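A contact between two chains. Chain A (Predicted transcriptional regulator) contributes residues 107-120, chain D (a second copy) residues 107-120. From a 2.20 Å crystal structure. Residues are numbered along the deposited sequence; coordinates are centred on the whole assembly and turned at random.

Chain A 107-120: KGERIKKIVNDILG
Chain D (107-120) KGERIKKIVNDILG

Antiparallel pairing of two identical helices is among the simplest ways for a protein to bind its own copy, because each contact made near one end recurs near the other. The helices spanning residues 108-119 of chains A and D illustrate it well. Their axes approach to 10.3 Å and their N-to-C directions differ by 169°. The register sets G108 of one chain against L119 of the other, with CA atoms 6.1 Å apart at both ends, and K112 against N116, with CA atoms at 7.2 Å for K112(A)-N116(D) and 7.0 Å for N116(A)-K112(D). Most helical residues stay near phi -60°, psi -40°, with R110(A) at -84/-37 and drift at L119 to -93/-13 in chain A and -86/-23 in chain D. The two surfaces together bury 529 Å².

Along chain D, K107(D) occupies the N-cap position with an extended backbone (-68/146); its side chain points away, and its O accepts a hydrogen bond from I111(D) N at 3.1 Å. G108(D) follows, lying beneath a leucine of the partner: L119(A) CD1 rests 3.3 Å from G108(D) O. That oxygen is already engaged in the helix, receiving K112(D) N at 2.9 Å, so the leucine methyl covers a satisfied carbonyl. An ideal CB on G108(D) would sit only 3.4 Å from L119(A) CD2, a tight fit; on G108(A) it would lie 3.6 Å from L119(D) CD2, where there is room. E109(D) and R110(D) turn away.

One turn on, I111(D) (m, t) points toward chain A, and its CB lies 4.3 Å from L119(A) CD1, an apolar contact. K112(D) sets out sideways, with chi1 t, chi2 145°, chi3 t and chi4 p, but its end comes nearer to chain A. K112(D) NZ stands 3.5 Å from N116(A) ND2; both are donors, so proximity here makes no hydrogen bond. The ammonium instead donates to a water at 3.0 Å from K112(D) NZ, and this water in turn donates to K112(A) O at 2.9 Å, forming a bridge between the chains. No direct hydrogen bond joins the two stretches.

K113(D) and I114(D) lie out of reach, whereas V115(D) (chi1 t) marks the middle of the pairing, where the residue meets its own counterpart: V115(A) CG1 and V115(D) CG2 are 3.9 Å apart, in buried van der Waals contact. N116(D) (chi1 m) starts sideways, and its end approaches the aliphatic part of K112(A), whose chi angles run m, t, t, p.

D117(D) and I118(D) lie beyond the contact, but L119(D) (m, t) completes the second end. Its CD1 lies 3.4 Å from G108(A) O, 3.3 Å from K112(A) CG and 4.2 Å from I111(A) CG2, so a single methyl touches glycine backbone, lysine methylene and isoleucine. At 82 Å², L119(D) has the largest covered area of any residue in the pair, closely matched by 81 Å² for L119(A). Leucine over glycine at both ends and valine against valine between them form the apolar seam, lined along one side by the lysine and asparagine pairs.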

ATOM      1  N   LYS A 107     -14.175 -14.717   7.950  1.00 51.93           N
ATOM      2  CA  LYS A 107     -13.880 -15.313   9.251  1.00 52.07           C
ATOM      3  C   LYS A 107     -12.435 -15.755   9.343  1.00 50.62           C
ATOM      4  O   LYS A 107     -11.865 -16.189   8.363  1.00 49.65           O
ATOM      5  CB  LYS A 107     -14.754 -16.562   9.501  1.00 52.55           C
ATOM      6  CG  LYS A 107     -16.198 -16.296   9.993  1.00 54.59           C
ATOM      7  CD  LYS A 107     -16.802 -17.564  10.674  1.00 54.42           C
ATOM      8  CE  LYS A 107     -18.206 -17.297  11.323  1.00 56.44           C
ATOM      9  NZ  LYS A 107     -18.446 -17.995  12.672  1.00 55.87           N
ATOM     10  N   GLY A 108     -11.891 -15.730  10.557  1.00 49.96           N
ATOM     11  CA  GLY A 108     -10.496 -16.097  10.816  1.00 50.04           C
ATOM     12  C   GLY A 108     -10.100 -17.510  10.436  1.00 49.88           C
ATOM     13  O   GLY A 108      -9.002 -17.757   9.931  1.00 48.95           O
ATOM     14  N   GLU A 109     -11.013 -18.437  10.660  1.00 50.22           N
ATOM     15  CA  GLU A 109     -10.738 -19.855  10.416  1.00 51.26           C
ATOM     16  C   GLU A 109     -10.524 -20.089   8.914  1.00 50.05           C
ATOM     17  O   GLU A 109      -9.815 -21.024   8.528  1.00 50.35           O
ATOM     18  CB  GLU A 109     -11.885 -20.744  10.952  1.00 51.40           C
ATOM     19  CG  GLU A 109     -12.717 -20.111  12.103  1.00 53.54           C
ATOM     20  CD  GLU A 109     -13.857 -21.026  12.609  1.00 55.24           C
ATOM     21  OE1 GLU A 109     -13.940 -21.222  13.856  1.00 59.29           O
ATOM     22  OE2 GLU A 109     -14.676 -21.530  11.778  1.00 58.04           O
ATOM     23  N   ARG A 110     -11.161 -19.240   8.091  1.00 48.73           N
ATOM     24  CA  ARG A 110     -11.060 -19.297   6.630  1.00 47.96           C
ATOM     25  C   ARG A 110      -9.829 -18.561   6.142  1.00 45.55           C
ATOM     26  O   ARG A 110      -9.203 -19.005   5.187  1.00 44.39           O
ATOM     27  CB  ARG A 110     -12.307 -18.722   5.926  1.00 48.68           C
ATOM     28  CG  ARG A 110     -12.113 -18.646   4.397  1.00 51.79           C
ATOM     29  CD  ARG A 110     -13.319 -18.966   3.535  1.00 58.63           C
ATOM     30  NE  ARG A 110     -13.132 -18.315   2.221  1.00 61.58           N
ATOM     31  CZ  ARG A 110     -13.797 -17.238   1.766  1.00 62.39           C
ATOM     32  NH1 ARG A 110     -14.809 -16.656   2.449  1.00 62.38           N
ATOM     33  NH2 ARG A 110     -13.445 -16.742   0.585  1.00 62.12           N
ATOM     34  N   ILE A 111      -9.486 -17.440   6.790  1.00 43.79           N
ATOM     35  CA  ILE A 111      -8.191 -16.789   6.555  1.00 41.44           C
ATOM     36  C   ILE A 111      -7.066 -17.813   6.828  1.00 42.15           C
ATOM     37  O   ILE A 111      -6.099 -17.875   6.084  1.00 41.54           O
ATOM     38  CB  ILE A 111      -8.031 -15.473   7.388  1.00 41.55           C
ATOM     39  CG1 ILE A 111      -9.094 -14.444   6.995  1.00 38.80           C
ATOM     40  CG2 ILE A 111      -6.622 -14.871   7.214  1.00 36.74           C
ATOM     41  CD1 ILE A 111      -9.109 -13.216   7.885  1.00 39.92           C
ATOM     42  N   LYS A 112      -7.197 -18.633   7.874  1.00 42.90           N
ATOM     43  CA  LYS A 112      -6.197 -19.656   8.159  1.00 44.27           C
ATOM     44  C   LYS A 112      -6.052 -20.605   6.988  1.00 43.90           C
ATOM     45  O   LYS A 112      -4.942 -20.849   6.507  1.00 43.93           O
ATOM     46  CB  LYS A 112      -6.512 -20.440   9.438  1.00 44.33           C
ATOM     47  CG  LYS A 112      -6.257 -19.649  10.727  1.00 47.00           C
ATOM     48  CD  LYS A 112      -6.261 -20.534  11.993  1.00 47.52           C
ATOM     49  CE  LYS A 112      -6.483 -19.687  13.296  1.00 48.91           C
ATOM     50  NZ  LYS A 112      -7.980 -19.396  13.525  1.00 52.10           N
ATOM     51  N   LYS A 113      -7.188 -21.130   6.535  1.00 44.98           N
ATOM     52  CA  LYS A 113      -7.264 -22.035   5.362  1.00 45.44           C
ATOM     53  C   LYS A 113      -6.633 -21.418   4.111  1.00 43.58           C
ATOM     54  O   LYS A 113      -5.787 -22.022   3.478  1.00 43.56           O
ATOM     55  CB  LYS A 113      -8.735 -22.487   5.120  1.00 45.78           C
ATOM     56  CG  LYS A 113      -9.075 -23.830   5.846  1.00 48.77           C
ATOM     57  CD  LYS A 113     -10.564 -24.023   6.340  1.00 49.01           C
ATOM     58  CE  LYS A 113     -10.543 -24.642   7.783  1.00 52.25           C
ATOM     59  NZ  LYS A 113     -11.877 -25.013   8.389  1.00 52.03           N
ATOM     60  N   ILE A 114      -7.032 -20.190   3.799  1.00 42.65           N
ATOM     61  CA  ILE A 114      -6.546 -19.460   2.639  1.00 41.51           C
ATOM     62  C   ILE A 114      -5.042 -19.283   2.694  1.00 42.27           C
ATOM     63  O   ILE A 114      -4.346 -19.540   1.726  1.00 42.74           O
ATOM     64  CB  ILE A 114      -7.277 -18.086   2.542  1.00 41.88           C
ATOM     65  CG1 ILE A 114      -8.775 -18.304   2.186  1.00 40.56           C
ATOM     66  CG2 ILE A 114      -6.613 -17.154   1.517  1.00 39.51           C
ATOM     67  CD1 ILE A 114      -9.638 -17.019   2.279  1.00 40.69           C
ATOM     68  N   VAL A 115      -4.539 -18.836   3.841  1.00 42.27           N
ATOM     69  CA  VAL A 115      -3.130 -18.658   4.054  1.00 41.14           C
ATOM     70  C   VAL A 115      -2.389 -19.987   3.870  1.00 42.05           C
ATOM     71  O   VAL A 115      -1.344 -20.039   3.223  1.00 41.53           O
ATOM     72  CB  VAL A 115      -2.859 -18.008   5.456  1.00 41.36           C
ATOM     73  CG1 VAL A 115      -1.378 -18.102   5.857  1.00 38.78           C
ATOM     74  CG2 VAL A 115      -3.352 -16.528   5.492  1.00 38.63           C
ATOM     75  N   ASN A 116      -2.930 -21.064   4.414  1.00 43.39           N
ATOM     76  CA  ASN A 116      -2.309 -22.381   4.223  1.00 45.09           C
ATOM     77  C   ASN A 116      -2.223 -22.803   2.740  1.00 45.94           C
ATOM     78  O   ASN A 116      -1.208 -23.357   2.307  1.00 46.86           O
ATOM     79  CB  ASN A 116      -3.068 -23.437   5.020  1.00 45.84           C
ATOM     80  CG  ASN A 116      -2.339 -24.763   5.055  1.00 49.14           C
ATOM     81  OD1 ASN A 116      -1.277 -24.917   4.443  1.00 55.57           O
ATOM     82  ND2 ASN A 116      -2.897 -25.731   5.765  1.00 53.24           N
ATOM     83  N   ASP A 117      -3.287 -22.527   1.977  1.00 46.20           N
ATOM     84  CA  ASP A 117      -3.292 -22.687   0.513  1.00 46.40           C
ATOM     85  C   ASP A 117      -2.247 -21.829  -0.167  1.00 46.22           C
ATOM     86  O   ASP A 117      -1.523 -22.315  -1.011  1.00 46.71           O
ATOM     87  CB  ASP A 117      -4.645 -22.274  -0.093  1.00 46.18           C
ATOM     88  CG  ASP A 117      -5.716 -23.312   0.076  1.00 46.36           C
ATOM     89  OD1 ASP A 117      -5.370 -24.494   0.309  1.00 47.39           O
ATOM     90  OD2 ASP A 117      -6.907 -22.930  -0.018  1.00 43.30           O
ATOM     91  N   ILE A 118      -2.201 -20.540   0.174  1.00 46.00           N
ATOM     92  CA  ILE A 118      -1.215 -19.612  -0.402  1.00 45.34           C
ATOM     93  C   ILE A 118       0.212 -20.077  -0.142  1.00 46.54           C
ATOM     94  O   ILE A 118       1.088 -19.794  -0.951  1.00 46.57           O
ATOM     95  CB  ILE A 118      -1.352 -18.173   0.136  1.00 44.97           C
ATOM     96  CG1 ILE A 118      -2.654 -17.527  -0.316  1.00 44.64           C
ATOM     97  CG2 ILE A 118      -0.154 -17.280  -0.337  1.00 44.57           C
ATOM     98  CD1 ILE A 118      -2.943 -16.142   0.311  1.00 44.08           C
ATOM     99  N   LEU A 119       0.446 -20.767   0.976  1.00 47.61           N
ATOM    100  CA  LEU A 119       1.787 -21.215   1.383  1.00 48.33           C
ATOM    101  C   LEU A 119       2.150 -22.641   0.902  1.00 48.82           C
ATOM    102  O   LEU A 119       3.326 -23.055   0.998  1.00 48.76           O
ATOM    103  CB  LEU A 119       1.908 -21.182   2.930  1.00 49.10           C
ATOM    104  CG  LEU A 119       2.043 -19.858   3.723  1.00 49.55           C
ATOM    105  CD1 LEU A 119       2.000 -20.114   5.252  1.00 49.64           C
ATOM    106  CD2 LEU A 119       3.320 -19.090   3.348  1.00 47.16           C
ATOM    107  N   GLY A 120       1.167 -23.405   0.418  1.00 48.43           N
ATOM    108  CA  GLY A 120       1.402 -24.793  -0.017  1.00 48.31           C
ATOM    109  C   GLY A 120       2.189 -24.972  -1.315  1.00 48.35           C
ATOM    110  O   GLY A 120       2.379 -24.025  -2.101  1.00 47.88           O
TER
ATOM    111  N   LYS D 107      10.435 -18.248   6.828  1.00 61.73           N
ATOM    112  CA  LYS D 107       9.911 -19.547   6.379  1.00 62.19           C
ATOM    113  C   LYS D 107       8.377 -19.582   6.442  1.00 61.05           C
ATOM    114  O   LYS D 107       7.763 -18.933   7.280  1.00 61.36           O
ATOM    115  CB  LYS D 107      10.574 -20.721   7.146  1.00 62.54           C
ATOM    116  CG  LYS D 107      12.014 -21.032   6.619  1.00 63.26           C
ATOM    117  CD  LYS D 107      12.759 -22.142   7.403  1.00 63.89           C
ATOM    118  CE  LYS D 107      14.150 -22.498   6.769  1.00 64.65           C
ATOM    119  NZ  LYS D 107      15.317 -22.567   7.735  1.00 64.35           N
ATOM    120  N   GLY D 108       7.759 -20.293   5.514  1.00 60.08           N
ATOM    121  CA  GLY D 108       6.308 -20.327   5.431  1.00 59.29           C
ATOM    122  C   GLY D 108       5.684 -20.921   6.674  1.00 58.88           C
ATOM    123  O   GLY D 108       4.651 -20.455   7.134  1.00 58.73           O
ATOM    124  N   GLU D 109       6.315 -21.941   7.244  1.00 58.56           N
ATOM    125  CA  GLU D 109       5.821 -22.521   8.498  1.00 58.45           C
ATOM    126  C   GLU D 109       5.752 -21.477   9.627  1.00 56.90           C
ATOM    127  O   GLU D 109       4.824 -21.532  10.448  1.00 57.17           O
ATOM    128  CB  GLU D 109       6.669 -23.722   8.929  1.00 58.56           C
ATOM    129  CG  GLU D 109       6.036 -24.553  10.067  1.00 60.38           C
ATOM    130  CD  GLU D 109       6.990 -25.618  10.653  1.00 61.21           C
ATOM    131  OE1 GLU D 109       8.165 -25.683  10.202  1.00 63.54           O
ATOM    132  OE2 GLU D 109       6.561 -26.387  11.561  1.00 64.32           O
ATOM    133  N   ARG D 110       6.706 -20.537   9.657  1.00 54.96           N
ATOM    134  CA  ARG D 110       6.660 -19.414  10.608  1.00 53.61           C
ATOM    135  C   ARG D 110       5.524 -18.452  10.312  1.00 51.41           C
ATOM    136  O   ARG D 110       4.819 -18.029  11.229  1.00 50.75           O
ATOM    137  CB  ARG D 110       7.976 -18.619  10.633  1.00 54.57           C
ATOM    138  CG  ARG D 110       7.987 -17.373  11.612  1.00 56.36           C
ATOM    139  CD  ARG D 110       8.405 -17.765  13.064  1.00 59.80           C
ATOM    140  NE  ARG D 110       7.971 -16.850  14.147  1.00 61.44           N
ATOM    141  CZ  ARG D 110       8.440 -15.607  14.369  1.00 62.75           C
ATOM    142  NH1 ARG D 110       9.328 -15.045  13.549  1.00 64.71           N
ATOM    143  NH2 ARG D 110       7.978 -14.892  15.397  1.00 61.62           N
ATOM    144  N   ILE D 111       5.355 -18.095   9.037  1.00 49.54           N
ATOM    145  CA  ILE D 111       4.271 -17.197   8.619  1.00 47.46           C
ATOM    146  C   ILE D 111       2.951 -17.773   9.098  1.00 47.22           C
ATOM    147  O   ILE D 111       2.087 -17.051   9.578  1.00 46.16           O
ATOM    148  CB  ILE D 111       4.253 -16.964   7.072  1.00 47.68           C
ATOM    149  CG1 ILE D 111       5.535 -16.224   6.639  1.00 46.39           C
ATOM    150  CG2 ILE D 111       3.006 -16.178   6.656  1.00 43.48           C
ATOM    151  CD1 ILE D 111       5.691 -16.011   5.144  1.00 46.68           C
ATOM    152  N   LYS D 112       2.839 -19.091   9.009  1.00 47.20           N
ATOM    153  CA  LYS D 112       1.650 -19.816   9.439  1.00 48.12           C
ATOM    154  C   LYS D 112       1.351 -19.542  10.934  1.00 47.26           C
ATOM    155  O   LYS D 112       0.232 -19.170  11.297  1.00 46.21           O
ATOM    156  CB  LYS D 112       1.840 -21.315   9.139  1.00 48.55           C
ATOM    157  CG  LYS D 112       0.550 -22.137   9.129  1.00 52.93           C
ATOM    158  CD  LYS D 112       0.566 -23.274   8.088  1.00 56.74           C
ATOM    159  CE  LYS D 112      -0.360 -24.418   8.522  1.00 59.89           C
ATOM    160  NZ  LYS D 112      -1.846 -24.018   8.594  1.00 62.25           N
ATOM    161  N   LYS D 113       2.382 -19.681  11.773  1.00 47.26           N
ATOM    162  CA  LYS D 113       2.302 -19.392  13.214  1.00 46.46           C
ATOM    163  C   LYS D 113       1.949 -17.950  13.476  1.00 44.83           C
ATOM    164  O   LYS D 113       1.170 -17.668  14.363  1.00 44.26           O
ATOM    165  CB  LYS D 113       3.640 -19.676  13.887  1.00 47.26           C
ATOM    166  CG  LYS D 113       4.051 -21.166  13.950  1.00 51.25           C
ATOM    167  CD  LYS D 113       2.983 -22.079  14.622  1.00 54.13           C
ATOM    168  CE  LYS D 113       3.600 -23.149  15.571  1.00 54.30           C
ATOM    169  NZ  LYS D 113       2.575 -24.150  16.058  1.00 53.92           N
ATOM    170  N   ILE D 114       2.541 -17.045  12.703  1.00 43.40           N
ATOM    171  CA  ILE D 114       2.329 -15.610  12.867  1.00 42.69           C
ATOM    172  C   ILE D 114       0.879 -15.255  12.633  1.00 42.43           C
ATOM    173  O   ILE D 114       0.272 -14.509  13.409  1.00 41.89           O
ATOM    174  CB  ILE D 114       3.287 -14.766  11.930  1.00 43.30           C
ATOM    175  CG1 ILE D 114       4.745 -14.929  12.355  1.00 42.26           C
ATOM    176  CG2 ILE D 114       2.927 -13.259  11.937  1.00 42.83           C
ATOM    177  CD1 ILE D 114       5.718 -14.133  11.513  1.00 42.33           C
ATOM    178  N   VAL D 115       0.319 -15.813  11.550  1.00 42.28           N
ATOM    179  CA  VAL D 115      -1.074 -15.615  11.181  1.00 40.61           C
ATOM    180  C   VAL D 115      -2.001 -16.130  12.282  1.00 40.72           C
ATOM    181  O   VAL D 115      -2.943 -15.449  12.659  1.00 39.99           O
ATOM    182  CB  VAL D 115      -1.364 -16.252   9.792  1.00 40.64           C
ATOM    183  CG1 VAL D 115      -2.857 -16.334   9.510  1.00 37.51           C
ATOM    184  CG2 VAL D 115      -0.626 -15.464   8.683  1.00 38.68           C
ATOM    185  N   ASN D 116      -1.721 -17.293  12.838  1.00 41.53           N
ATOM    186  CA  ASN D 116      -2.490 -17.758  13.999  1.00 43.40           C
ATOM    187  C   ASN D 116      -2.441 -16.807  15.195  1.00 43.54           C
ATOM    188  O   ASN D 116      -3.445 -16.599  15.885  1.00 43.78           O
ATOM    189  CB  ASN D 116      -1.962 -19.087  14.508  1.00 44.57           C
ATOM    190  CG  ASN D 116      -1.866 -20.129  13.428  1.00 49.30           C
ATOM    191  OD1 ASN D 116      -0.783 -20.698  13.217  1.00 55.39           O
ATOM    192  ND2 ASN D 116      -3.001 -20.412  12.734  1.00 53.43           N
ATOM    193  N   ASP D 117      -1.257 -16.269  15.478  1.00 43.45           N
ATOM    194  CA  ASP D 117      -1.120 -15.324  16.568  1.00 43.32           C
ATOM    195  C   ASP D 117      -1.926 -14.061  16.314  1.00 43.69           C
ATOM    196  O   ASP D 117      -2.622 -13.574  17.208  1.00 42.70           O
ATOM    197  CB  ASP D 117       0.360 -14.983  16.792  1.00 44.11           C
ATOM    198  CG  ASP D 117       1.123 -16.108  17.462  1.00 43.51           C
ATOM    199  OD1 ASP D 117       0.470 -17.090  17.908  1.00 47.45           O
ATOM    200  OD2 ASP D 117       2.354 -16.009  17.548  1.00 42.66           O
ATOM    201  N   ILE D 118      -1.831 -13.533  15.095  1.00 44.47           N
ATOM    202  CA  ILE D 118      -2.565 -12.327  14.706  1.00 45.64           C
ATOM    203  C   ILE D 118      -4.086 -12.567  14.801  1.00 47.06           C
ATOM    204  O   ILE D 118      -4.839 -11.662  15.159  1.00 46.67           O
ATOM    205  CB  ILE D 118      -2.159 -11.856  13.249  1.00 45.48           C
ATOM    206  CG1 ILE D 118      -0.695 -11.396  13.218  1.00 45.77           C
ATOM    207  CG2 ILE D 118      -3.078 -10.726  12.726  1.00 44.64           C
ATOM    208  CD1 ILE D 118      -0.109 -11.217  11.812  1.00 45.17           C
ATOM    209  N   LEU D 119      -4.502 -13.803  14.496  1.00 49.00           N
ATOM    210  CA  LEU D 119      -5.913 -14.196  14.433  1.00 50.16           C
ATOM    211  C   LEU D 119      -6.489 -14.602  15.781  1.00 52.08           C
ATOM    212  O   LEU D 119      -7.705 -14.548  15.964  1.00 52.07           O
ATOM    213  CB  LEU D 119      -6.113 -15.358  13.443  1.00 50.06           C
ATOM    214  CG  LEU D 119      -6.059 -15.057  11.945  1.00 48.64           C
ATOM    215  CD1 LEU D 119      -6.144 -16.335  11.142  1.00 46.03           C
ATOM    216  CD2 LEU D 119      -7.164 -14.082  11.575  1.00 48.09           C
ATOM    217  N   GLY D 120      -5.628 -15.006  16.715  1.00 54.27           N
ATOM    218  CA  GLY D 120      -6.045 -15.330  18.076  1.00 55.89           C
ATOM    219  C   GLY D 120      -6.571 -14.171  18.905  1.00 57.90           C
ATOM    220  O   GLY D 120      -7.004 -14.374  20.037  1.00 58.52           O
TER
HETATM  221  O   HOH W   1      -2.392 -21.130   7.912  1.00 44.36           O